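Local coordinates for protein short-chain type dehydrogenase/reductase (Mycobacterium ulcerans, PDB 3SVT) that probably catalyses an NAD-dependent oxidation or reduction as a short-chain dehydrogenase/reductase, at residues Asp180-Ala184 with Ser185-Val189; Met235-Ser239 with Asp240-Phe244. All coordinates share one frame; numbering follows the deposited sequence.

Contact 1 (Asp180-Ala184 with Ser185-Val189); sequences DELGA and SWVRV
A Schellman motif closes helix 163-182 and turns the chain into strand 187-198, with Leu182 and Gly183 giving the carbonyls and Val187 and Trp186 the amides. Leu182 O is gripped twice: Val187 N reaches it at 3.3 Å as part of the motif, and Ser185 N adds a turn bond to the same oxygen at 3.0 Å. The two donors approach from opposite faces of the carbonyl plane. Beside them Trp186 N bonds to Gly183 O at 2.9 Å, with an N-H...O angle of 158°. The positive phi of Trp186, 66°, marks it as the C-prime residue and lets the chain turn out of the helix. Trp186 also packs on Pro222 of the third subunit.

In this Rossmann-type fold the turn leads from helix 163-182 into strand 187-198, which pairs in parallel with strand 144-149. The apolar partners of the motif are Leu182 and Val187, whose side chains run side by side in the same direction with their CB atoms 3.9 Å apart. Val187 CG1, anti to its own amide nitrogen (chi1 176°), comes to 4.2 Å from Leu182 CD1. Farther along the strand Val189 CG2 is 4.3 Å from Leu182 CD1, a looser touch. Helix 113-140 packs against this pair, Ala135 on Leu182 and both Met138 and Val139 on Val187. At the turn, Ser185 OG bonds to the carbonyl oxygen of Arg278 of the second subunit, while that arginine also packs on Leu182 and Ala184.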
loop_
_atom_site.group_PDB
_atom_site.type_symbol
_atom_site.label_atom_id
_atom_site.label_comp_id
_atom_site.label_asym_id
_atom_site.label_seq_id
_atom_site.Cartn_x
_atom_site.Cartn_y
_atom_site.Cartn_z
ATOM N N ASP B 180 13.381 9.821 -4.632
ATOM C CA ASP B 180 13.215 10.952 -3.692
ATOM C C ASP B 180 14.503 11.810 -3.675
ATOM O O ASP B 180 14.443 13.034 -3.787
ATOM C CB ASP B 180 12.903 10.426 -2.297
ATOM C CG ASP B 180 12.219 11.459 -1.374
ATOM O OD1 ASP B 180 12.174 12.671 -1.683
ATOM O OD2 ASP B 180 11.694 11.025 -0.310
ATOM N N GLU B 181 15.647 11.133 -3.565
ATOM C CA GLU B 181 16.954 11.795 -3.504
ATOM C C GLU B 181 17.407 12.475 -4.785
ATOM O O GLU B 181 18.080 13.498 -4.733
ATOM C CB GLU B 181 18.057 10.807 -3.080
ATOM C CG GLU B 181 18.182 10.695 -1.584
ATOM C CD GLU B 181 19.260 9.702 -1.147
ATOM O OE1 GLU B 181 20.302 9.627 -1.816
ATOM O OE2 GLU B 181 19.054 9.000 -0.133
ATOM N N LEU B 182 17.062 11.875 -5.922
ATOM C CA LEU B 182 17.658 12.220 -7.183
ATOM C C LEU B 182 16.723 13.007 -8.074
ATOM O O LEU B 182 17.137 13.432 -9.155
ATOM C CB LEU B 182 18.114 10.945 -7.904
ATOM C CG LEU B 182 19.146 10.080 -7.157
ATOM C CD1 LEU B 182 19.404 8.791 -7.963
ATOM C CD2 LEU B 182 20.449 10.859 -6.855
ATOM N N GLY B 183 15.469 13.192 -7.655
ATOM C CA GLY B 183 14.535 13.993 -8.454
ATOM C C GLY B 183 15.058 15.387 -8.779
ATOM O O GLY B 183 14.843 15.912 -9.877
ATOM N N ALA B 184 15.740 15.986 -7.814
ATOM C CA ALA B 184 16.283 17.358 -7.951
ATOM C C ALA B 184 17.318 17.443 -9.060
ATOM O O ALA B 184 17.633 18.540 -9.539
ATOM C CB ALA B 184 16.903 17.826 -6.595
ATOM N N SER B 185 17.853 16.284 -9.450
ATOM C CA SER B 185 18.836 16.190 -10.520
ATOM C C SER B 185 18.231 15.667 -11.833
ATOM O O SER B 185 18.947 15.407 -12.776
ATOM C CB SER B 185 19.994 15.318 -10.074
ATOM O OG SER B 185 20.749 15.974 -9.055
ATOM N N TRP B 186 16.902 15.559 -11.887
ATOM C CA TRP B 186 16.175 15.079 -13.065
ATOM C C TRP B 186 16.469 13.628 -13.374
ATOM O O TRP B 186 16.328 13.223 -14.518
ATOM C CB TRP B 186 16.467 15.930 -14.330
ATOM C CG TRP B 186 16.151 17.396 -14.231
ATOM C CD1 TRP B 186 17.051 18.415 -14.083
ATOM C CD2 TRP B 186 14.859 18.025 -14.342
ATOM N NE1 TRP B 186 16.405 19.628 -14.064
ATOM C CE2 TRP B 186 15.061 19.423 -14.223
ATOM C CE3 TRP B 186 13.554 17.548 -14.513
ATOM C CZ2 TRP B 186 14.011 20.345 -14.274
ATOM C CZ3 TRP B 186 12.497 18.477 -14.563
ATOM C CH2 TRP B 186 12.742 19.856 -14.442
ATOM N N VAL B 187 16.879 12.847 -12.376
ATOM C CA VAL B 187 17.017 11.402 -12.541
ATOM C C VAL B 187 15.768 10.715 -11.950
ATOM O O VAL B 187 15.520 10.759 -10.736
ATOM C CB VAL B 187 18.286 10.857 -11.846
ATOM C CG1 VAL B 187 18.365 9.305 -11.952
ATOM C CG2 VAL B 187 19.565 11.519 -12.429
ATOM N N ARG B 188 14.986 10.097 -12.827
ATOM C CA ARG B 188 13.777 9.382 -12.435
ATOM C C ARG B 188 14.136 7.936 -12.117
ATOM O O ARG B 188 15.003 7.343 -12.758
ATOM C CB ARG B 188 12.737 9.455 -13.556
ATOM C CG ARG B 188 12.541 10.905 -14.038
ATOM C CD ARG B 188 11.485 11.047 -15.082
ATOM N NE ARG B 188 11.871 10.557 -16.411
ATOM C CZ ARG B 188 11.509 9.391 -16.935
ATOM N NH1 ARG B 188 10.781 8.497 -16.228
ATOM N NH2 ARG B 188 11.887 9.101 -18.190
ATOM N N VAL B 189 13.496 7.383 -11.101
ATOM C CA VAL B 189 13.756 6.003 -10.711
ATOM C C VAL B 189 12.420 5.320 -10.454
ATOM O O VAL B 189 11.595 5.828 -9.686
ATOM C CB VAL B 189 14.673 5.886 -9.444
ATOM C CG1 VAL B 189 15.078 4.403 -9.200
ATOM C CG2 VAL B 189 15.900 6.787 -9.565
#

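Contact 2 (Met235-Ser239 with Asp240-Phe244); sequences MFLLS and DAASF
Ala242 sets its CB over one face of the Phe236 ring, a CH-pi contact 4.2 Å from the centroid and 21° off the ring normal. The pair belongs to the C-terminal cap of helix 227-238, where Ser239 leaves helical geometry and a short 3-10 turn follows. Ala241 CB meets the ring obliquely, 3.8 Å from Phe236 CE1. CG anti to the backbone N (chi1 173°) brings the Phe236 ring to the two alanines; the ring also stacks with Phe236 of the third subunit.

Ser239 positions both alanines. Ser239 OG gives its proton to Phe236 O at 2.8 Å, tilted a little from the carbonyl plane, and accepts from Ala241 N at 3.1 Å through a bent bond of 135°. Ser239 N also bonds to Phe236 O, which thus has two donors from one residue. Ser239 O takes Ala242 N at 3.1 Å, well above its carbonyl plane. Farther out, Asp240 forms a salt bridge through OD2 with Arg12, and its other oxygen is tied back to the helix end by a water that donates to Asp240 OD1 at 2.7 Å and to Leu238 O at 2.9 Å.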
loop_
_atom_site.group_PDB
_atom_site.type_symbol
_atom_site.label_atom_id
_atom_site.label_comp_id
_atom_site.label_asym_id
_atom_site.label_seq_id
_atom_site.Cartn_x
_atom_site.Cartn_y
_atom_site.Cartn_z
ATOM N N MET B 235 10.638 0.582 -21.731
ATOM C CA MET B 235 10.915 1.592 -22.747
ATOM C C MET B 235 10.053 2.829 -22.542
ATOM O O MET B 235 10.527 3.968 -22.652
ATOM C CB MET B 235 10.745 1.009 -24.164
ATOM C CG MET B 235 11.803 -0.047 -24.523
ATOM S SD MET B 235 11.601 -0.830 -26.140
ATOM C CE MET B 235 11.764 0.601 -27.164
ATOM N N PHE B 236 8.782 2.628 -22.234
ATOM C CA PHE B 236 7.935 3.771 -21.894
ATOM C C PHE B 236 8.507 4.549 -20.715
ATOM O O PHE B 236 8.633 5.766 -20.788
ATOM C CB PHE B 236 6.506 3.339 -21.578
ATOM C CG PHE B 236 5.646 4.464 -21.056
ATOM C CD1 PHE B 236 5.249 5.493 -21.883
ATOM C CD2 PHE B 236 5.271 4.510 -19.723
ATOM C CE1 PHE B 236 4.501 6.539 -21.406
ATOM C CE2 PHE B 236 4.505 5.566 -19.254
ATOM C CZ PHE B 236 4.134 6.574 -20.114
ATOM N N LEU B 237 8.890 3.856 -19.644
ATOM C CA LEU B 237 9.446 4.579 -18.495
ATOM C C LEU B 237 10.814 5.254 -18.782
ATOM O O LEU B 237 11.135 6.244 -18.150
ATOM C CB LEU B 237 9.576 3.689 -17.290
ATOM C CG LEU B 237 8.297 3.199 -16.636
ATOM C CD1 LEU B 237 8.660 2.140 -15.611
ATOM C CD2 LEU B 237 7.499 4.367 -15.993
ATOM N N LEU B 238 11.614 4.700 -19.711
ATOM C CA LEU B 238 12.869 5.358 -20.120
ATOM C C LEU B 238 12.624 6.610 -20.960
ATOM O O LEU B 238 13.478 7.485 -21.001
ATOM C CB LEU B 238 13.776 4.411 -20.911
ATOM C CG LEU B 238 14.392 3.228 -20.180
ATOM C CD1 LEU B 238 14.952 2.208 -21.177
ATOM C CD2 LEU B 238 15.438 3.709 -19.164
ATOM N N SER B 239 11.486 6.651 -21.658
ATOM C CA SER B 239 11.209 7.659 -22.661
ATOM C C SER B 239 10.756 8.962 -22.032
ATOM O O SER B 239 10.323 9.011 -20.855
ATOM C CB SER B 239 10.118 7.185 -23.632
ATOM O OG SER B 239 8.818 7.419 -23.077
ATOM N N ASP B 240 10.796 10.012 -22.850
ATOM C CA ASP B 240 10.367 11.328 -22.422
ATOM C C ASP B 240 8.852 11.421 -22.206
ATOM O O ASP B 240 8.376 12.358 -21.570
ATOM C CB ASP B 240 10.787 12.380 -23.446
ATOM C CG ASP B 240 12.306 12.500 -23.583
ATOM O OD1 ASP B 240 13.062 11.972 -22.731
ATOM O OD2 ASP B 240 12.740 13.147 -24.552
ATOM N N ALA B 241 8.108 10.440 -22.708
ATOM C CA ALA B 241 6.678 10.368 -22.477
ATOM C C ALA B 241 6.340 10.063 -21.012
ATOM O O ALA B 241 5.178 10.195 -20.616
ATOM C CB ALA B 241 6.015 9.336 -23.420
ATOM N N ALA B 242 7.344 9.653 -20.220
ATOM C CA ALA B 242 7.178 9.414 -18.763
ATOM C C ALA B 242 8.008 10.375 -17.904
ATOM O O ALA B 242 8.330 10.058 -16.761
ATOM C CB ALA B 242 7.540 7.939 -18.416
ATOM N N SER B 243 8.340 11.546 -18.455
ATOM C CA SER B 243 9.281 12.488 -17.814
ATOM C C SER B 243 8.788 13.101 -16.483
ATOM O O SER B 243 9.558 13.757 -15.760
ATOM C CB SER B 243 9.652 13.606 -18.798
ATOM O OG SER B 243 8.508 14.362 -19.150
ATOM N N PHE B 244 7.516 12.940 -16.174
ATOM C CA PHE B 244 7.001 13.352 -14.880
ATOM C C PHE B 244 6.662 12.138 -14.016
ATOM O O PHE B 244 5.975 12.280 -12.988
ATOM C CB PHE B 244 5.750 14.222 -15.058
ATOM C CG PHE B 244 5.479 15.119 -13.917
ATOM C CD1 PHE B 244 6.436 16.053 -13.515
ATOM C CD2 PHE B 244 4.241 15.103 -13.278
ATOM C CE1 PHE B 244 6.192 16.906 -12.460
ATOM C CE2 PHE B 244 4.000 15.963 -12.233
ATOM C CZ PHE B 244 4.977 16.857 -11.818
HETATM O O HOH W 1 13.249 10.361 -20.543
#

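In the fold
Contacts 1 and 2 are both helix ends, their centres about 14 Å apart on the same side of the chain's centre, and Arg188 joins them. Its side chain leaves the strand that begins in contact 1 and runs into the loop of contact 2, where Arg188 NH2 lies 3.0 Å from Leu237 O, a probable hydrogen bond. Ser145 OG bonds to that same carbonyl oxygen, bringing in strand 144-149. Arg188 NH1 bonds to Val245 O just beyond contact 2, and the arginine also packs on Ala242. Both contacts border the third subunit: Asp180 of contact 1 forms a salt bridge with Arg259 of the third subunit, whereas contact 2 meets it through Phe236 and the loop to Phe244.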